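PDB 5LXZ: secreted protein from Streptomyces lividans TK24, which probably acts as a secreted copper-radical oxidase of the galactose oxidase family (AA5), binding copper in a metalloradical active site. Local coordinates for residues Ala531-Pro543 and Gln554-Leu568. The protein carries 1 engineered substitution. Numbering follows the deposited sequence.
Sequences AASTVKKVRLIRP and QRSIALDFKADGDKL. With EDO (1,2-ethanediol), chain K.
R539 and A558 face each other as a non-hydrogen-bonded pair of two antiparallel strands, and the arginine folds back along the sheet so that the A558 methyl sits over one face of its guanidinium, CB to NH1 3.4 Å. With CG beside the backbone N (chi1 -64°), the chain bends at chi2 and brings NH1 to V538 O at 2.9 Å, well above the carbonyl plane, while the backbone N of L559 reaches the same oxygen from the opposite face. D416 pairs with NE, S556 OG lies close to CD, and a 1,2-ethanediol, probably from the crystallisation liquor, sits at the guanidinium edge, its O1 held by NH1 and NH2. The diol's O2 links V538 N to L559 O, which do not bond directly. With an alanine at R539, V538 O would probably lose its side-chain donor, and D416 would keep K537 but lose this second charged partner.

Next to the arginine, V538 divides its two methyls: CG1 lies against L559 CB, and CG2 presses obliquely on F561 at CD1 (3.5 Å). V535 CG1, anti to its own nitrogen (chi1 171°), lies over a face of the F561 ring in a CH-pi contact, 4.1 Å from the centroid, with K536 O at the ring edge. L540 CB meets L559 CD2 at 3.9 Å, while L540 and I557 exchange two backbone bonds, both nearly straight. Farther along, A532 CB packs on A563 CB, beside the type II' turn from D564 to K567.

In this early-set domain the chain between the two strands carries H548, a ligand of one copper. V538 O is gripped from both sides of its plane, and the guanidinium is tied to D416 and to this oxygen; the splayed end relies instead on apolar and CH-pi contacts and a water joining S533 N to G565 O, without direct strand-to-strand hydrogen bonds.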
loop_
_atom_site.group_PDB
_atom_site.type_symbol
_atom_site.label_atom_id
_atom_site.label_comp_id
_atom_site.label_asym_id
_atom_site.label_seq_id
_atom_site.Cartn_x
_atom_site.Cartn_y
_atom_site.Cartn_z
ATOM N N ALA A 531 11.257 -31.347 18.395
ATOM C CA ALA A 531 9.931 -31.687 17.894
ATOM C C ALA A 531 9.878 -31.948 16.386
ATOM O O ALA A 531 8.807 -31.871 15.780
ATOM C CB ALA A 531 8.981 -30.551 18.247
ATOM N N ALA A 532 11.005 -32.281 15.763
ATOM C CA ALA A 532 11.032 -32.462 14.313
ATOM C C ALA A 532 9.995 -33.446 13.789
ATOM O O ALA A 532 9.364 -33.195 12.776
ATOM C CB ALA A 532 12.421 -32.842 13.817
ATOM N N SER A 533 9.784 -34.562 14.498
ATOM C CA SER A 533 8.825 -35.557 14.021
ATOM C C SER A 533 7.347 -35.132 14.102
ATOM O O SER A 533 6.493 -35.778 13.504
ATOM C CB SER A 533 9.025 -36.893 14.749
ATOM O OG SER A 533 8.672 -36.752 16.101
ATOM N N THR A 534 7.061 -34.021 14.786
ATOM C CA THR A 534 5.735 -33.465 14.849
ATOM C C THR A 534 5.445 -32.452 13.732
ATOM O O THR A 534 4.318 -32.012 13.599
ATOM C CB THR A 534 5.480 -32.760 16.197
ATOM O OG1 THR A 534 6.207 -31.531 16.272
ATOM C CG2 THR A 534 5.880 -33.704 17.373
ATOM N N VAL A 535 6.460 -32.083 12.955
ATOM C CA VAL A 535 6.276 -30.994 11.984
ATOM C C VAL A 535 5.408 -31.489 10.837
ATOM O O VAL A 535 5.661 -32.563 10.269
ATOM C CB VAL A 535 7.652 -30.496 11.494
ATOM C CG1 VAL A 535 7.506 -29.523 10.331
ATOM C CG2 VAL A 535 8.389 -29.831 12.628
ATOM N N LYS A 536 4.404 -30.700 10.467
ATOM C CA LYS A 536 3.581 -30.975 9.310
ATOM C C LYS A 536 3.755 -29.996 8.167
ATOM O O LYS A 536 3.475 -30.343 7.020
ATOM C CB LYS A 536 2.095 -31.001 9.678
ATOM C CG LYS A 536 1.721 -32.132 10.612
ATOM C CD LYS A 536 1.963 -33.539 10.049
ATOM C CE LYS A 536 1.099 -33.855 8.858
ATOM N NZ LYS A 536 1.043 -35.341 8.678
ATOM N N LYS A 537 4.177 -28.775 8.488
ATOM C CA LYS A 537 4.290 -27.706 7.492
ATOM C C LYS A 537 5.535 -26.917 7.765
ATOM O O LYS A 537 5.846 -26.624 8.906
ATOM C CB LYS A 537 3.126 -26.731 7.590
ATOM C CG LYS A 537 1.802 -27.239 7.098
ATOM C CD LYS A 537 0.768 -26.148 7.264
ATOM C CE LYS A 537 -0.590 -26.657 6.917
ATOM N NZ LYS A 537 -1.555 -25.585 7.223
ATOM N N VAL A 538 6.225 -26.542 6.693
ATOM C CA VAL A 538 7.326 -25.601 6.793
ATOM C C VAL A 538 6.975 -24.480 5.806
ATOM O O VAL A 538 6.647 -24.746 4.640
ATOM C CB VAL A 538 8.663 -26.258 6.423
ATOM C CG1 VAL A 538 9.830 -25.276 6.465
ATOM C CG2 VAL A 538 8.941 -27.420 7.388
ATOM N N ARG A 539 7.087 -23.246 6.266
ATOM C CA ARG A 539 6.756 -22.080 5.456
ATOM C C ARG A 539 7.889 -21.067 5.505
ATOM O O ARG A 539 8.404 -20.741 6.585
ATOM C CB ARG A 539 5.466 -21.446 5.984
ATOM C CG ARG A 539 4.225 -22.291 5.879
ATOM C CD ARG A 539 3.851 -22.505 4.425
ATOM N NE ARG A 539 2.671 -23.363 4.252
ATOM C CZ ARG A 539 2.710 -24.671 4.009
ATOM N NH1 ARG A 539 3.843 -25.345 3.967
ATOM N NH2 ARG A 539 1.562 -25.333 3.858
ATOM N N LEU A 540 8.236 -20.566 4.326
ATOM C CA LEU A 540 9.159 -19.473 4.181
ATOM C C LEU A 540 8.336 -18.227 3.895
ATOM O O LEU A 540 7.652 -18.180 2.886
ATOM C CB LEU A 540 10.066 -19.802 3.039
ATOM C CG LEU A 540 11.455 -19.365 3.024
ATOM C CD1 LEU A 540 12.246 -19.739 4.280
ATOM C CD2 LEU A 540 12.154 -19.852 1.743
ATOM N N ILE A 541 8.313 -17.285 4.829
ATOM C CA ILE A 541 7.410 -16.133 4.738
ATOM C C ILE A 541 8.229 -14.877 4.586
ATOM O O ILE A 541 9.073 -14.551 5.440
ATOM C CB ILE A 541 6.487 -16.041 5.951
ATOM C CG1 ILE A 541 5.806 -17.390 6.155
ATOM C CG2 ILE A 541 5.512 -14.894 5.733
ATOM C CD1 ILE A 541 4.699 -17.394 7.166
ATOM N N ARG A 542 7.976 -14.157 3.511
ATOM C CA ARG A 542 8.697 -12.937 3.255
ATOM C C ARG A 542 8.153 -11.867 4.210
ATOM O O ARG A 542 6.964 -11.738 4.347
ATOM C CB ARG A 542 8.546 -12.526 1.801
ATOM C CG ARG A 542 9.568 -11.492 1.362
ATOM C CD ARG A 542 9.544 -11.281 -0.148
ATOM N NE ARG A 542 10.572 -10.328 -0.616
ATOM C CZ ARG A 542 11.845 -10.623 -0.916
ATOM N NH1 ARG A 542 12.349 -11.869 -0.847
ATOM N NH2 ARG A 542 12.608 -9.681 -1.390
ATOM N N PRO A 543 9.012 -11.085 4.879
ATOM C CA PRO A 543 8.552 -10.065 5.804
ATOM C C PRO A 543 7.728 -9.018 5.106
ATOM O O PRO A 543 7.986 -8.700 3.946
ATOM C CB PRO A 543 9.835 -9.439 6.349
ATOM C CG PRO A 543 10.902 -10.007 5.587
ATOM C CD PRO A 543 10.467 -11.233 4.904
ATOM N N GLN A 554 4.719 -9.482 1.338
ATOM C CA GLN A 554 4.428 -10.711 2.044
ATOM C C GLN A 554 3.968 -11.815 1.074
ATOM O O GLN A 554 3.230 -11.577 0.156
ATOM C CB GLN A 554 3.466 -10.558 3.243
ATOM C CG GLN A 554 2.076 -10.279 2.784
ATOM C CD GLN A 554 1.042 -10.212 3.895
ATOM O OE1 GLN A 554 1.115 -10.873 4.916
ATOM N NE2 GLN A 554 0.031 -9.427 3.652
ATOM N N ARG A 555 4.463 -13.024 1.340
ATOM C CA ARG A 555 4.060 -14.232 0.624
ATOM C C ARG A 555 4.592 -15.361 1.471
ATOM O O ARG A 555 5.631 -15.189 2.150
ATOM C CB ARG A 555 4.634 -14.303 -0.806
ATOM C CG ARG A 555 6.132 -14.024 -0.929
ATOM C CD ARG A 555 6.648 -14.213 -2.340
ATOM N NE ARG A 555 5.944 -13.324 -3.291
ATOM C CZ ARG A 555 5.826 -13.549 -4.592
ATOM N NH1 ARG A 555 6.357 -14.627 -5.132
ATOM N NH2 ARG A 555 5.165 -12.687 -5.369
ATOM N N SER A 556 3.897 -16.477 1.451
ATOM C CA SER A 556 4.315 -17.636 2.234
ATOM C C SER A 556 4.480 -18.815 1.307
ATOM O O SER A 556 3.549 -19.210 0.625
ATOM C CB SER A 556 3.242 -17.932 3.241
ATOM O OG SER A 556 3.594 -19.125 3.953
ATOM N N ILE A 557 5.672 -19.368 1.272
ATOM C CA ILE A 557 6.073 -20.394 0.318
ATOM C C ILE A 557 6.195 -21.713 1.057
ATOM O O ILE A 557 6.876 -21.804 2.067
ATOM C CB ILE A 557 7.406 -20.006 -0.312
ATOM C CG1 ILE A 557 7.230 -18.670 -1.066
ATOM C CG2 ILE A 557 7.919 -21.112 -1.234
ATOM C CD1 ILE A 557 8.498 -17.882 -1.147
ATOM N N ALA A 558 5.512 -22.744 0.563
ATOM C CA ALA A 558 5.692 -24.074 1.202
ATOM C C ALA A 558 7.028 -24.695 0.897
ATOM O O ALA A 558 7.449 -24.664 -0.249
ATOM C CB ALA A 558 4.596 -24.997 0.694
ATOM N N LEU A 559 7.658 -25.303 1.897
ATOM C CA LEU A 559 8.913 -26.039 1.692
ATOM C C LEU A 559 8.707 -27.521 1.947
ATOM O O LEU A 559 8.092 -27.904 2.917
ATOM C CB LEU A 559 10.003 -25.582 2.634
ATOM C CG LEU A 559 10.367 -24.119 2.770
ATOM C CD1 LEU A 559 11.735 -23.895 3.392
ATOM C CD2 LEU A 559 10.269 -23.378 1.479
ATOM N N ASP A 560 9.281 -28.325 1.066
ATOM C CA ASP A 560 9.366 -29.757 1.323
ATOM C C ASP A 560 10.353 -29.952 2.477
ATOM O O ASP A 560 11.276 -29.180 2.674
ATOM C CB ASP A 560 9.851 -30.497 0.075
ATOM C CG ASP A 560 8.803 -30.578 -1.008
ATOM O OD1 ASP A 560 7.613 -30.391 -0.734
ATOM O OD2 ASP A 560 9.192 -30.873 -2.153
ATOM N N PHE A 561 10.135 -30.998 3.277
ATOM C CA PHE A 561 11.018 -31.249 4.411
ATOM C C PHE A 561 11.057 -32.731 4.756
ATOM O O PHE A 561 10.168 -33.474 4.402
ATOM C CB PHE A 561 10.554 -30.495 5.643
ATOM C CG PHE A 561 9.212 -30.930 6.162
ATOM C CD1 PHE A 561 8.040 -30.361 5.703
ATOM C CD2 PHE A 561 9.129 -31.897 7.151
ATOM C CE1 PHE A 561 6.810 -30.751 6.208
ATOM C CE2 PHE A 561 7.900 -32.295 7.646
ATOM C CZ PHE A 561 6.748 -31.731 7.176
ATOM N N LYS A 562 12.105 -33.079 5.475
ATOM C CA LYS A 562 12.238 -34.435 6.049
ATOM C C LYS A 562 12.727 -34.306 7.489
ATOM O O LYS A 562 13.624 -33.550 7.793
ATOM C CB LYS A 562 13.193 -35.273 5.206
ATOM C CG LYS A 562 12.560 -35.891 3.969
ATOM N N ALA A 563 12.169 -35.107 8.391
ATOM C CA ALA A 563 12.607 -35.121 9.783
ATOM C C ALA A 563 13.334 -36.440 10.014
ATOM O O ALA A 563 12.907 -37.473 9.504
ATOM C CB ALA A 563 11.408 -35.045 10.694
ATOM N N ASP A 564 14.415 -36.369 10.758
ATOM C CA ASP A 564 15.147 -37.562 11.209
ATOM C C ASP A 564 15.702 -37.263 12.598
ATOM O O ASP A 564 16.632 -36.485 12.761
ATOM C CB ASP A 564 16.240 -37.848 10.214
ATOM C CG ASP A 564 16.985 -39.125 10.512
ATOM O OD1 ASP A 564 16.499 -39.949 11.314
ATOM O OD2 ASP A 564 18.068 -39.291 9.922
ATOM N N GLY A 565 15.104 -37.863 13.623
ATOM C CA GLY A 565 15.540 -37.566 14.986
ATOM C C GLY A 565 15.238 -36.112 15.279
ATOM O O GLY A 565 14.111 -35.666 15.074
ATOM N N ASP A 566 16.232 -35.375 15.748
ATOM C CA ASP A 566 16.037 -33.967 16.081
ATOM C C ASP A 566 16.468 -33.042 14.922
ATOM O O ASP A 566 16.689 -31.854 15.156
ATOM C CB ASP A 566 16.747 -33.606 17.397
ATOM C CG ASP A 566 18.274 -33.655 17.309
ATOM O OD1 ASP A 566 18.831 -34.210 16.332
ATOM O OD2 ASP A 566 18.951 -33.123 18.252
ATOM N N LYS A 567 16.626 -33.610 13.721
ATOM C CA LYS A 567 17.095 -32.872 12.540
ATOM C C LYS A 567 15.967 -32.731 11.530
ATOM O O LYS A 567 15.265 -33.697 11.214
ATOM C CB LYS A 567 18.276 -33.565 11.882
ATOM C CG LYS A 567 19.511 -33.694 12.763
ATOM C CD LYS A 567 20.203 -32.379 13.091
ATOM C CE LYS A 567 21.612 -32.626 13.628
ATOM N NZ LYS A 567 21.615 -33.547 14.804
ATOM N N LEU A 568 15.759 -31.494 11.084
ATOM C CA LEU A 568 14.770 -31.164 10.087
ATOM C C LEU A 568 15.500 -30.600 8.880
ATOM O O LEU A 568 16.158 -29.575 8.988
ATOM C CB LEU A 568 13.835 -30.127 10.668
ATOM C CG LEU A 568 12.652 -29.849 9.764
ATOM C CD1 LEU A 568 11.614 -30.964 9.812
ATOM C CD2 LEU A 568 11.998 -28.543 10.147
HETATM C C1 EDO K . 3.958 -28.562 2.358
HETATM O O1 EDO K . 2.817 -27.945 2.956
HETATM C C2 EDO K . 5.048 -28.951 3.370
HETATM O O2 EDO K . 5.632 -27.823 4.080
HETATM O O HOH W 1 11.654 -35.376 16.526
#